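Local coordinates for putative pachytene checkpoint protein 2 (Caenorhabditis elegans, PDB 4XGU), which binds and hydrolyses ATP as a protein-remodelling AAA+ ATPase and probably plays a key role in chromosome recombination during meiosis, at residues S134-E137 and N138-Y141; N43-N46 and W47-I50. All coordinates share one frame; numbering follows the deposited sequence.

Contact 1: residues S134-E137 and N138-Y141. With ADP (adenosine-5'-diphosphate), chain H.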
loop_
_atom_site.group_PDB
_atom_site.type_symbol
_atom_site.label_atom_id
_atom_site.label_comp_id
_atom_site.label_asym_id
_atom_site.label_seq_id
_atom_site.Cartn_x
_atom_site.Cartn_y
_atom_site.Cartn_z
ATOM N N SER B 134 -6.987 -47.981 6.786
ATOM C CA SER B 134 -8.171 -48.004 7.640
ATOM C C SER B 134 -8.903 -46.662 7.680
ATOM O O SER B 134 -9.880 -46.499 8.410
ATOM C CB SER B 134 -7.785 -48.424 9.060
ATOM O OG SER B 134 -8.932 -48.514 9.890
ATOM N N ILE B 135 -8.437 -45.707 6.884
ATOM C CA ILE B 135 -8.983 -44.358 6.921
ATOM C C ILE B 135 -10.437 -44.294 6.464
ATOM O O ILE B 135 -11.304 -43.823 7.201
ATOM C CB ILE B 135 -8.148 -43.402 6.054
ATOM C CG1 ILE B 135 -6.735 -43.278 6.624
ATOM C CG2 ILE B 135 -8.807 -42.035 5.976
ATOM C CD1 ILE B 135 -5.888 -42.231 5.938
ATOM N N TRP B 136 -10.694 -44.783 5.254
ATOM C CA TRP B 136 -11.979 -44.586 4.586
ATOM C C TRP B 136 -13.174 -45.099 5.385
ATOM O O TRP B 136 -14.162 -44.383 5.557
ATOM C CB TRP B 136 -11.961 -45.255 3.213
ATOM C CG TRP B 136 -13.082 -44.825 2.319
ATOM C CD1 TRP B 136 -14.187 -45.551 1.979
ATOM C CD2 TRP B 136 -13.208 -43.565 1.648
ATOM N NE1 TRP B 136 -14.992 -44.822 1.138
ATOM C CE2 TRP B 136 -14.413 -43.600 0.919
ATOM C CE3 TRP B 136 -12.418 -42.413 1.593
ATOM C CZ2 TRP B 136 -14.848 -42.526 0.144
ATOM C CZ3 TRP B 136 -12.850 -41.348 0.824
ATOM C CH2 TRP B 136 -14.054 -41.413 0.108
ATOM N N GLU B 137 -13.084 -46.334 5.870
ATOM C CA GLU B 137 -14.200 -46.957 6.574
ATOM C C GLU B 137 -14.531 -46.231 7.869
ATOM O O GLU B 137 -15.670 -46.258 8.331
ATOM C CB GLU B 137 -13.893 -48.421 6.876
ATOM C CG GLU B 137 -13.191 -49.134 5.747
ATOM C CD GLU B 137 -11.746 -49.430 6.071
ATOM O OE1 GLU B 137 -11.480 -49.928 7.187
ATOM O OE2 GLU B 137 -10.879 -49.158 5.213
ATOM N N ASN B 138 -13.530 -45.577 8.447
ATOM C CA ASN B 138 -13.692 -44.923 9.737
ATOM C C ASN B 138 -14.081 -43.456 9.608
ATOM O O ASN B 138 -14.357 -42.792 10.604
ATOM C CB ASN B 138 -12.409 -45.060 10.549
ATOM C CG ASN B 138 -12.017 -46.503 10.752
ATOM O OD1 ASN B 138 -12.836 -47.323 11.163
ATOM N ND2 ASN B 138 -10.767 -46.829 10.445
ATOM N N LEU B 139 -14.099 -42.956 8.378
ATOM C CA LEU B 139 -14.581 -41.607 8.122
ATOM C C LEU B 139 -16.106 -41.599 8.154
ATOM O O LEU B 139 -16.753 -42.366 7.436
ATOM C CB LEU B 139 -14.059 -41.086 6.781
ATOM C CG LEU B 139 -12.575 -40.713 6.765
ATOM C CD1 LEU B 139 -12.122 -40.319 5.373
ATOM C CD2 LEU B 139 -12.308 -39.594 7.747
ATOM N N ILE B 140 -16.674 -40.732 8.988
ATOM C CA ILE B 140 -18.118 -40.713 9.213
ATOM C C ILE B 140 -18.783 -39.398 8.817
ATOM O O ILE B 140 -18.488 -38.345 9.382
ATOM C CB ILE B 140 -18.455 -40.980 10.686
ATOM C CG1 ILE B 140 -17.809 -42.283 11.153
ATOM C CG2 ILE B 140 -19.959 -41.017 10.882
ATOM C CD1 ILE B 140 -18.089 -42.611 12.605
ATOM N N TYR B 141 -19.696 -39.472 7.855
ATOM C CA TYR B 141 -20.454 -38.306 7.425
ATOM C C TYR B 141 -21.926 -38.663 7.276
ATOM O O TYR B 141 -22.275 -39.831 7.107
ATOM C CB TYR B 141 -19.901 -37.754 6.109
ATOM C CG TYR B 141 -18.484 -37.229 6.213
ATOM C CD1 TYR B 141 -18.222 -35.997 6.795
ATOM C CD2 TYR B 141 -17.410 -37.964 5.726
ATOM C CE1 TYR B 141 -16.934 -35.513 6.896
ATOM C CE2 TYR B 141 -16.116 -37.487 5.821
ATOM C CZ TYR B 141 -15.884 -36.260 6.406
ATOM O OH TYR B 141 -14.599 -35.776 6.501
HETATM P PB ADP H . -8.425 -31.626 8.434
HETATM O O1B ADP H . -9.850 -31.134 8.468
HETATM O O2B ADP H . -7.984 -32.123 7.080
HETATM O O3B ADP H . -7.431 -30.703 9.107
HETATM P PA ADP H . -7.508 -34.217 9.088
HETATM O O1A ADP H . -7.981 -34.895 7.826
HETATM O O2A ADP H . -6.070 -33.767 9.216
HETATM O O3A ADP H . -8.463 -32.945 9.367
HETATM O "O5'" ADP H . -7.811 -35.227 10.304
HETATM C "C5'" ADP H . -8.624 -34.849 11.411
HETATM C "C4'" ADP H . -8.681 -36.013 12.392
HETATM O "O4'" ADP H . -9.931 -35.992 13.086
HETATM C "C3'" ADP H . -8.577 -37.350 11.679
HETATM O "O3'" ADP H . -7.323 -37.971 11.971
HETATM C "C2'" ADP H . -9.720 -38.192 12.208
HETATM O "O2'" ADP H . -9.214 -39.188 13.101
HETATM C "C1'" ADP H . -10.627 -37.234 12.966
HETATM N N9 ADP H . -11.847 -36.988 12.157
HETATM C C8 ADP H . -12.180 -35.808 11.600
HETATM N N7 ADP H . -13.352 -35.891 10.920
HETATM C C5 ADP H . -13.791 -37.155 11.037
HETATM C C6 ADP H . -14.966 -37.916 10.559
HETATM N N6 ADP H . -15.919 -37.318 9.806
HETATM N N1 ADP H . -15.053 -39.219 10.902
HETATM C C2 ADP H . -14.107 -39.818 11.652
HETATM N N3 ADP H . -13.013 -39.190 12.121
HETATM C C4 ADP H . -12.800 -37.877 11.854
#
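A short, weakly bonded helical turn brings Leu139 N within hydrogen-bonding distance of Trp136 O (3.2 Å), while weak bonds from Asn138 N and Leu139 N converge on Ile135 O. The side chains of Ile135 and Leu139 lie alongside each other, pointing the same way, and their branches meet at Ile135 CG2 and Leu139 CD1, 3.8 Å apart. The same CD1 stands 4.3 Å from Trp136 CE3, at a slant to the indole. In Leu139, chi1 (-73°) sets CG beside the backbone N, and the extended chi2 then sends CD1 to this helical turn and CD2 toward the base, 4.2 Å from ADP N1. Beyond the turn the chain becomes the adenine-reading segment of the AAA+ nucleotide pocket: Ile140 N donates to ADP N1 (2.9 Å, 161°), and Ile140 O accepts from ADP N6 (2.8 Å, 157°), so one residue's backbone engages both N1 and N6 of the adenine. Replacing Leu139 with an alanine would probably open a gap between Ile135 CG2, the Trp136 indole and the adenine. Tyr141 lays one ring face under the adenine amino group, N6 standing 3.5 Å above the ring plane toward its rim, and its OH is hydrogen-bonded to Thr183 O of the predicted ATP-binding loop.

Contact 2: residues N43-N46 and W47-I50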
loop_
_atom_site.group_PDB
_atom_site.type_symbol
_atom_site.label_atom_id
_atom_site.label_comp_id
_atom_site.label_asym_id
_atom_site.label_seq_id
_atom_site.Cartn_x
_atom_site.Cartn_y
_atom_site.Cartn_z
ATOM N N ASN B 43 -23.534 -61.544 3.373
ATOM C CA ASN B 43 -23.641 -60.638 4.504
ATOM C C ASN B 43 -22.520 -59.618 4.444
ATOM O O ASN B 43 -21.389 -59.905 4.826
ATOM C CB ASN B 43 -23.598 -61.391 5.833
ATOM C CG ASN B 43 -23.896 -60.488 7.022
ATOM O OD1 ASN B 43 -23.371 -59.377 7.131
ATOM N ND2 ASN B 43 -24.755 -60.963 7.917
ATOM N N ALA B 44 -22.844 -58.426 3.967
ATOM C CA ALA B 44 -21.853 -57.375 3.839
ATOM C C ALA B 44 -22.510 -56.008 3.927
ATOM O O ALA B 44 -23.655 -55.828 3.511
ATOM C CB ALA B 44 -21.098 -57.518 2.530
ATOM N N ARG B 45 -21.786 -55.050 4.491
ATOM C CA ARG B 45 -22.234 -53.669 4.489
ATOM C C ARG B 45 -21.405 -52.890 3.474
ATOM O O ARG B 45 -20.216 -53.161 3.298
ATOM C CB ARG B 45 -22.120 -53.057 5.888
ATOM C CG ARG B 45 -23.121 -53.619 6.893
ATOM C CD ARG B 45 -22.825 -53.150 8.310
ATOM N NE ARG B 45 -22.785 -51.692 8.427
ATOM C CZ ARG B 45 -23.829 -50.937 8.759
ATOM N NH1 ARG B 45 -25.006 -51.497 9.005
ATOM N NH2 ARG B 45 -23.695 -49.619 8.843
ATOM N N ASN B 46 -22.044 -51.941 2.800
ATOM C CA ASN B 46 -21.389 -51.137 1.776
ATOM C C ASN B 46 -20.150 -50.419 2.310
ATOM O O ASN B 46 -20.223 -49.715 3.314
ATOM C CB ASN B 46 -22.374 -50.118 1.202
ATOM C CG ASN B 46 -22.040 -49.719 -0.222
ATOM O OD1 ASN B 46 -21.438 -50.491 -0.968
ATOM N ND2 ASN B 46 -22.433 -48.510 -0.608
ATOM N N TRP B 47 -19.016 -50.628 1.645
ATOM C CA TRP B 47 -17.740 -50.011 2.019
ATOM C C TRP B 47 -17.254 -50.408 3.411
ATOM O O TRP B 47 -16.320 -49.806 3.943
ATOM C CB TRP B 47 -17.837 -48.487 1.933
ATOM C CG TRP B 47 -18.222 -48.009 0.583
ATOM C CD1 TRP B 47 -19.405 -47.435 0.221
ATOM C CD2 TRP B 47 -17.427 -48.077 -0.603
ATOM N NE1 TRP B 47 -19.391 -47.131 -1.118
ATOM C CE2 TRP B 47 -18.187 -47.518 -1.649
ATOM C CE3 TRP B 47 -16.142 -48.555 -0.884
ATOM C CZ2 TRP B 47 -17.707 -47.424 -2.953
ATOM C CZ3 TRP B 47 -15.667 -48.461 -2.179
ATOM C CH2 TRP B 47 -16.446 -47.899 -3.197
ATOM N N LYS B 48 -17.883 -51.418 3.999
ATOM C CA LYS B 48 -17.453 -51.913 5.300
ATOM C C LYS B 48 -16.697 -53.223 5.132
ATOM O O LYS B 48 -17.247 -54.205 4.629
ATOM C CB LYS B 48 -18.650 -52.088 6.234
ATOM C CG LYS B 48 -18.848 -50.931 7.204
ATOM C CD LYS B 48 -18.781 -49.584 6.499
ATOM C CE LYS B 48 -18.737 -48.441 7.504
ATOM N NZ LYS B 48 -18.524 -47.121 6.847
ATOM N N PRO B 49 -15.426 -53.238 5.556
ATOM C CA PRO B 49 -14.504 -54.348 5.304
ATOM C C PRO B 49 -14.785 -55.587 6.146
ATOM O O PRO B 49 -15.068 -55.495 7.340
ATOM C CB PRO B 49 -13.143 -53.754 5.667
ATOM C CG PRO B 49 -13.451 -52.750 6.715
ATOM C CD PRO B 49 -14.790 -52.165 6.340
ATOM N N ILE B 50 -14.698 -56.744 5.501
ATOM C CA ILE B 50 -14.817 -58.023 6.174
ATOM C C ILE B 50 -13.441 -58.665 6.259
ATOM O O ILE B 50 -12.719 -58.720 5.263
ATOM C CB ILE B 50 -15.785 -58.955 5.437
ATOM C CG1 ILE B 50 -17.189 -58.352 5.430
ATOM C CG2 ILE B 50 -15.785 -60.335 6.071
ATOM C CD1 ILE B 50 -18.220 -59.226 4.764
#
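Arg45 and Lys48 meet at the roots of their side chains, which run at a slant to one another: CB of Arg45 lies 3.6 Å from CB of Lys48, and Lys48 CG approaches the edge of the guanidinium, 4.2 Å from Arg45 NE. The Lys48 chain, bent at chi2 (48°), then passes over the turn, with CD 3.5 Å from Asn46 O. The like-charged ends do not touch, Arg45 NH2 and Lys48 NZ being 6.1 Å apart. At the apex, Asn46 and Trp47 point the same way, side by side, their amide and indole planes inclined by 42°. Asn46 ND2 comes to 3.3 Å from Trp47 CD1, while OD1 sits over one face of the ring. The backbone beneath them is a type II beta turn from Arg45 to Lys48, closed by the hydrogen bond from Lys48 N to Arg45 O (3.0 Å). Trp47 holds its third position with positive phi (62°). This reversal lies in the loop between helix 30-41 and strand 68-72, within the Pch2 N-terminal domain. Its polar tips are engaged outside the turn: Asn46 OD1 accepts from Thr73 N and ND2 donates to Arg77 O, while Trp47 NE1 donates to Thr73 O. Backbone hydrogen bonds pair Ala44 with Phe82, Asn46 with Glu80 and Trp47 with Ile71, tying the turn to residues 71-82 of the same chain. Farther from the apex, Ile50 reaches back toward residues 43-44 with its CD1, which touches Ala44 CB at 4.0 Å and approaches Asn43 O.

How the contacts relate
From the N terminus, contact 2 comes first, turning the chain back between helix 30-41 and strand 68-72; contact 1 follows in series, across the short helix 135-138, so the two neither nest nor cross. Each closes a local turn, and their centres are about 13 Å apart. They nevertheless meet in space: Lys48 NZ makes a weak hydrogen bond to Glu137 O, and Pro49 CG packs on Glu137 OE1 at 3.5 Å. Trp47 and Trp136 both touch Met150 on helix 145-161, a second meeting point. The N-terminal domain's turn thereby rests against the segment that leads into the adenine site.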